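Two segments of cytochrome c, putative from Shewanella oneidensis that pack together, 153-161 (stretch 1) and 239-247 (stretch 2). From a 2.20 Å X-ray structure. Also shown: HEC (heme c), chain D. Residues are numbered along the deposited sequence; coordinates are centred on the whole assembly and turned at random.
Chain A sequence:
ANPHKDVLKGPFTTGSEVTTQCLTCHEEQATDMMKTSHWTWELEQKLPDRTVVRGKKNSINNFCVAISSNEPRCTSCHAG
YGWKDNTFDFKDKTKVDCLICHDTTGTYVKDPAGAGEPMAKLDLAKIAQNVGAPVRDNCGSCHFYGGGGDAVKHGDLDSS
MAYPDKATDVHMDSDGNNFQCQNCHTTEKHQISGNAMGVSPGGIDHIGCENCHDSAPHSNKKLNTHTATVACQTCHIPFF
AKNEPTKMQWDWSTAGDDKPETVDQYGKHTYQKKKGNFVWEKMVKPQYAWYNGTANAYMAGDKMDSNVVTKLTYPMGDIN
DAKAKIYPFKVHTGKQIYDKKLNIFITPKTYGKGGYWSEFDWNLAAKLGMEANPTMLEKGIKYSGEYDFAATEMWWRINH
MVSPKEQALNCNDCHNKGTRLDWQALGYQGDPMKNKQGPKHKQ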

# COMPACT_ATOMS: atom_id res chain seq x y z
N LYS A 153 5.70 4.66 1.35
CA LYS A 153 4.53 4.41 2.18
C LYS A 153 4.50 2.96 2.80
O LYS A 153 4.49 2.79 4.05
N HIS A 154 4.45 1.94 1.93
CA HIS A 154 5.20 0.69 2.17
C HIS A 154 6.68 1.12 1.97
O HIS A 154 7.08 1.64 0.91
N GLY A 155 7.49 0.93 2.98
CA GLY A 155 8.88 1.26 2.83
C GLY A 155 9.68 0.18 2.16
O GLY A 155 10.89 0.36 2.08
N ASP A 156 9.05 -0.90 1.69
CA ASP A 156 9.76 -1.98 0.95
C ASP A 156 9.81 -1.85 -0.60
O ASP A 156 10.34 -2.71 -1.29
N LEU A 157 9.20 -0.83 -1.15
CA LEU A 157 9.28 -0.65 -2.61
C LEU A 157 9.63 0.82 -2.81
O LEU A 157 8.80 1.70 -2.58
N ASP A 158 10.85 1.09 -3.22
CA ASP A 158 11.34 2.45 -3.32
C ASP A 158 11.66 2.83 -4.80
O ASP A 158 11.63 1.94 -5.68
N SER A 159 11.93 4.12 -5.07
CA SER A 159 12.23 4.58 -6.43
C SER A 159 13.44 3.87 -7.01
O SER A 159 13.58 3.80 -8.22
N SER A 160 14.31 3.36 -6.17
CA SER A 160 15.47 2.66 -6.67
C SER A 160 15.14 1.22 -7.12
O SER A 160 16.01 0.57 -7.68
N MET A 161 13.91 0.72 -6.87
CA MET A 161 13.51 -0.61 -7.32
C MET A 161 13.33 -0.55 -8.81
O MET A 161 13.10 -1.59 -9.43
N PHE A 239 15.69 -5.45 7.01
CA PHE A 239 15.45 -3.99 6.94
C PHE A 239 14.62 -3.61 5.71
O PHE A 239 14.77 -4.23 4.61
N PHE A 240 13.78 -2.58 5.88
CA PHE A 240 13.20 -1.88 4.76
C PHE A 240 13.59 -0.37 4.78
O PHE A 240 14.32 0.11 5.67
N ALA A 241 13.09 0.39 3.80
CA ALA A 241 13.53 1.78 3.61
C ALA A 241 15.08 1.81 3.65
O ALA A 241 15.70 2.57 4.35
N LYS A 242 15.69 0.89 2.94
CA LYS A 242 17.13 0.77 2.94
C LYS A 242 17.82 1.98 2.36
O LYS A 242 18.91 2.31 2.78
N ASN A 243 17.21 2.64 1.35
CA ASN A 243 17.94 3.63 0.54
C ASN A 243 17.49 5.07 0.75
O ASN A 243 18.20 6.00 0.38
N GLU A 244 16.31 5.22 1.35
CA GLU A 244 15.54 6.46 1.38
C GLU A 244 14.59 6.41 2.64
O GLU A 244 13.91 5.42 2.81
N PRO A 245 14.45 7.52 3.39
CA PRO A 245 13.57 7.60 4.57
C PRO A 245 12.12 7.32 4.21
O PRO A 245 11.75 7.74 3.13
N THR A 246 11.36 6.65 5.09
CA THR A 246 9.90 6.52 5.01
C THR A 246 9.32 7.23 6.16
O THR A 246 9.96 7.36 7.27
N LYS A 247 8.04 7.56 5.99
CA LYS A 247 7.33 8.21 7.08
C LYS A 247 6.91 7.16 8.11
O LYS A 247 6.34 6.14 7.74

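This is a small contact between two mostly irregular segments, pinned by one good backbone hydrogen bond beside a glycine and flanked by a looser polar patch; it buries 371 Å², both sides summed, and joins residues at least 83 positions apart in sequence.

The packing centre is Gly155, which has the largest covered area of any residue in the pair. It lies inside a type I turn running from His154 to Leu157, and its carbonyl leaves the turn to meet the other stretch: Ala241 N donates to Gly155 O at 2.8 Å. The reason for glycine can be read from its neighbours. Its CA sits 3.7 Å from Phe240 CD1 and 3.5 Å from Thr246 CG2, and a CB built there would point toward stretch 2, falling 2.6 Å from Phe240 CD1 and 2.9 Å from Thr246 CG2. Both distances are clashes, so the close approach depends on the bare CA.

Phe240 and Thr246 both point toward stretch 1. Phe240 adopts p for chi1 (69°) with chi2 at 89°, which sets its ring obliquely against Gly155 CA and Asp156 N; its CB also lies 4.3 Å from Asp156 CB. Thr246, at the start of a strand, has a chi1 of 17°, between wells. Its methyl reaches the glycine, while its hydroxyl is hydrogen-bonded elsewhere in the structure. Ala241 points sideways and contributes mainly through its backbone, with phi/psi of 48/47. Asp156 is also set sideways and, with chi1 in p, carries its carboxylate away from the contact.

Further along, the interface turns polar. Asp158 points toward stretch 2 with chi1 at 100°, off the usual wells, and its OD1 accepts a 2.7 Å hydrogen bond from Ser160 OG within its own stretch. The backbone closes the same loop, Met161 N donating to Asp158 O at 2.8 Å. Ser160 OG also accepts a weak hydrogen bond from Asn243 ND2 at 3.4 Å, with an angle of 128°. Asn243, in m, also lays its CB 3.6 Å from Asp158 OD2.

Glu244 points in with chi1 in t, and here the chemistry is less comfortable. Its OE1 stands 3.4 Å from Asp158 OD2, two like charges close together. Ser159 OG comes within 2.7 Å of Glu244 OE1, yet the angle is too poor for a hydrogen bond. Short distance alone does not make a polar pair productive.

At the other end, Lys153 points away from stretch 2 and serves the cofactor instead: its NZ donates to heme c O2A at 2.8 Å and, weakly, to O1A at 3.0 Å, pairing the amine with a propionate. His154 also points away, its CD2 lying 3.3 Å from heme c O1D. One face of the design rule is steric, a glycine fitted closely against Phe240 and Thr246; the other is directional, the backbone bond being the better formed of the two hydrogen bonds across the stretches.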

# COMPACT_ATOMS: atom_id res chain seq x y z
CB LYS A 153 3.26 4.76 1.40
CG LYS A 153 2.19 5.39 2.22
CD LYS A 153 0.82 5.03 1.67
CE LYS A 153 0.26 3.69 2.23
NZ LYS A 153 -0.54 2.97 1.18
CB HIS A 154 4.90 -0.35 1.10
CG HIS A 154 3.81 -1.32 1.46
ND1 HIS A 154 4.02 -2.42 2.27
CD2 HIS A 154 2.51 -1.38 1.07
CE1 HIS A 154 2.89 -3.11 2.37
NE2 HIS A 154 1.96 -2.50 1.65
CB ASP A 156 9.35 -3.43 1.40
CG ASP A 156 7.93 -3.84 1.00
OD1 ASP A 156 7.63 -5.07 0.92
OD2 ASP A 156 7.02 -3.04 0.72
CB LEU A 157 7.94 -0.97 -3.25
CG LEU A 157 7.43 -2.41 -3.40
CD1 LEU A 157 6.09 -2.50 -4.13
CD2 LEU A 157 8.42 -3.32 -4.09
CB ASP A 158 12.44 2.70 -2.25
CG ASP A 158 13.88 2.61 -2.76
OD1 ASP A 158 14.35 1.58 -3.33
OD2 ASP A 158 14.68 3.59 -2.58
CB SER A 159 12.52 6.08 -6.46
OG SER A 159 12.96 6.47 -5.16
CB SER A 160 16.47 2.55 -5.55
OG SER A 160 16.42 1.22 -5.07
CB MET A 161 12.18 -1.10 -6.71
CG MET A 161 12.07 -1.34 -5.18
SD MET A 161 13.13 -2.62 -4.54
CE MET A 161 12.07 -3.50 -3.67
CB PHE A 239 16.76 -3.20 6.88
CG PHE A 239 17.66 -3.39 8.12
CD1 PHE A 239 18.71 -4.33 8.11
CD2 PHE A 239 17.41 -2.65 9.29
CE1 PHE A 239 19.60 -4.45 9.25
CE2 PHE A 239 18.27 -2.76 10.45
CZ PHE A 239 19.38 -3.66 10.42
CB PHE A 240 11.71 -2.15 4.78
CG PHE A 240 10.99 -1.52 5.92
CD1 PHE A 240 10.49 -0.24 5.80
CD2 PHE A 240 10.73 -2.23 7.09
CE1 PHE A 240 9.77 0.33 6.86
CE2 PHE A 240 10.05 -1.66 8.16
CZ PHE A 240 9.56 -0.41 8.06
CB ALA A 241 12.94 2.72 4.70
CB LYS A 242 17.48 -0.45 2.13
CG LYS A 242 17.36 -1.76 2.84
CD LYS A 242 17.54 -2.91 1.77
CE LYS A 242 17.47 -4.23 2.44
NZ LYS A 242 17.73 -5.38 1.52
CB ASN A 243 17.90 3.28 -0.95
CG ASN A 243 18.56 1.93 -1.22
OD1 ASN A 243 19.61 1.61 -0.64
ND2 ASN A 243 17.91 1.11 -2.01
CB GLU A 244 14.68 6.40 0.13
CG GLU A 244 14.11 7.70 -0.39
CD GLU A 244 14.10 7.68 -1.91
OE1 GLU A 244 13.45 6.73 -2.50
OE2 GLU A 244 14.79 8.56 -2.52
CB PRO A 245 13.71 9.08 5.04
CG PRO A 245 15.05 9.52 4.47
CD PRO A 245 15.14 8.81 3.12
CB THR A 246 9.36 5.11 5.36
OG1 THR A 246 10.34 4.31 6.07
CG2 THR A 246 8.88 4.45 4.28
CB LYS A 247 6.15 8.92 6.49
CG LYS A 247 5.44 9.88 7.43
CD LYS A 247 4.35 10.66 6.67
CE LYS A 247 4.98 11.59 5.65
NZ LYS A 247 3.86 12.26 4.87
FE HEC D . -3.15 5.66 -2.28
CHA HEC D . -3.58 2.32 -1.26
CHB HEC D . -5.49 6.65 0.06
CHC HEC D . -2.97 8.88 -3.41
CHD HEC D . -0.72 4.77 -4.47
NA HEC D . -4.32 4.68 -0.80
C1A HEC D . -4.35 3.29 -0.56
C2A HEC D . -5.29 3.06 0.52
C3A HEC D . -5.84 4.25 0.90
C4A HEC D . -5.23 5.29 0.06
CMA HEC D . -6.92 4.45 2.04
CAA HEC D . -5.60 1.65 1.16
CBA HEC D . -4.90 1.50 2.54
CGA HEC D . -3.39 1.86 2.44
O1A HEC D . -3.02 2.99 2.88
O2A HEC D . -2.48 1.10 1.88
NB HEC D . -4.03 7.44 -1.80
C1B HEC D . -5.03 7.60 -0.81
C2B HEC D . -5.50 8.96 -0.82
C3B HEC D . -4.77 9.59 -1.77
C4B HEC D . -3.86 8.62 -2.40
CMB HEC D . -6.60 9.51 0.15
CAB HEC D . -4.85 11.07 -2.24
CBB HEC D . -5.11 12.09 -1.36
NC HEC D . -1.97 6.70 -3.72
C1C HEC D . -2.08 8.03 -4.02
C2C HEC D . -1.11 8.35 -5.03
C3C HEC D . -0.44 7.19 -5.33
C4C HEC D . -1.00 6.13 -4.50
CMC HEC D . -0.97 9.79 -5.61
CAC HEC D . 0.73 6.97 -6.37
CBC HEC D . 1.94 7.65 -6.38
ND HEC D . -2.24 3.81 -2.78
C1D HEC D . -1.34 3.73 -3.82
C2D HEC D . -1.13 2.28 -4.04
C3D HEC D . -2.01 1.50 -3.06
C4D HEC D . -2.68 2.54 -2.30
CMD HEC D . -0.19 1.66 -5.08
CAD HEC D . -2.10 -0.06 -2.85
CBD HEC D . -1.04 -0.44 -1.81
CGD HEC D . -0.83 -1.96 -1.65
O1D HEC D . 0.33 -2.29 -1.30
O2D HEC D . -1.71 -2.90 -1.79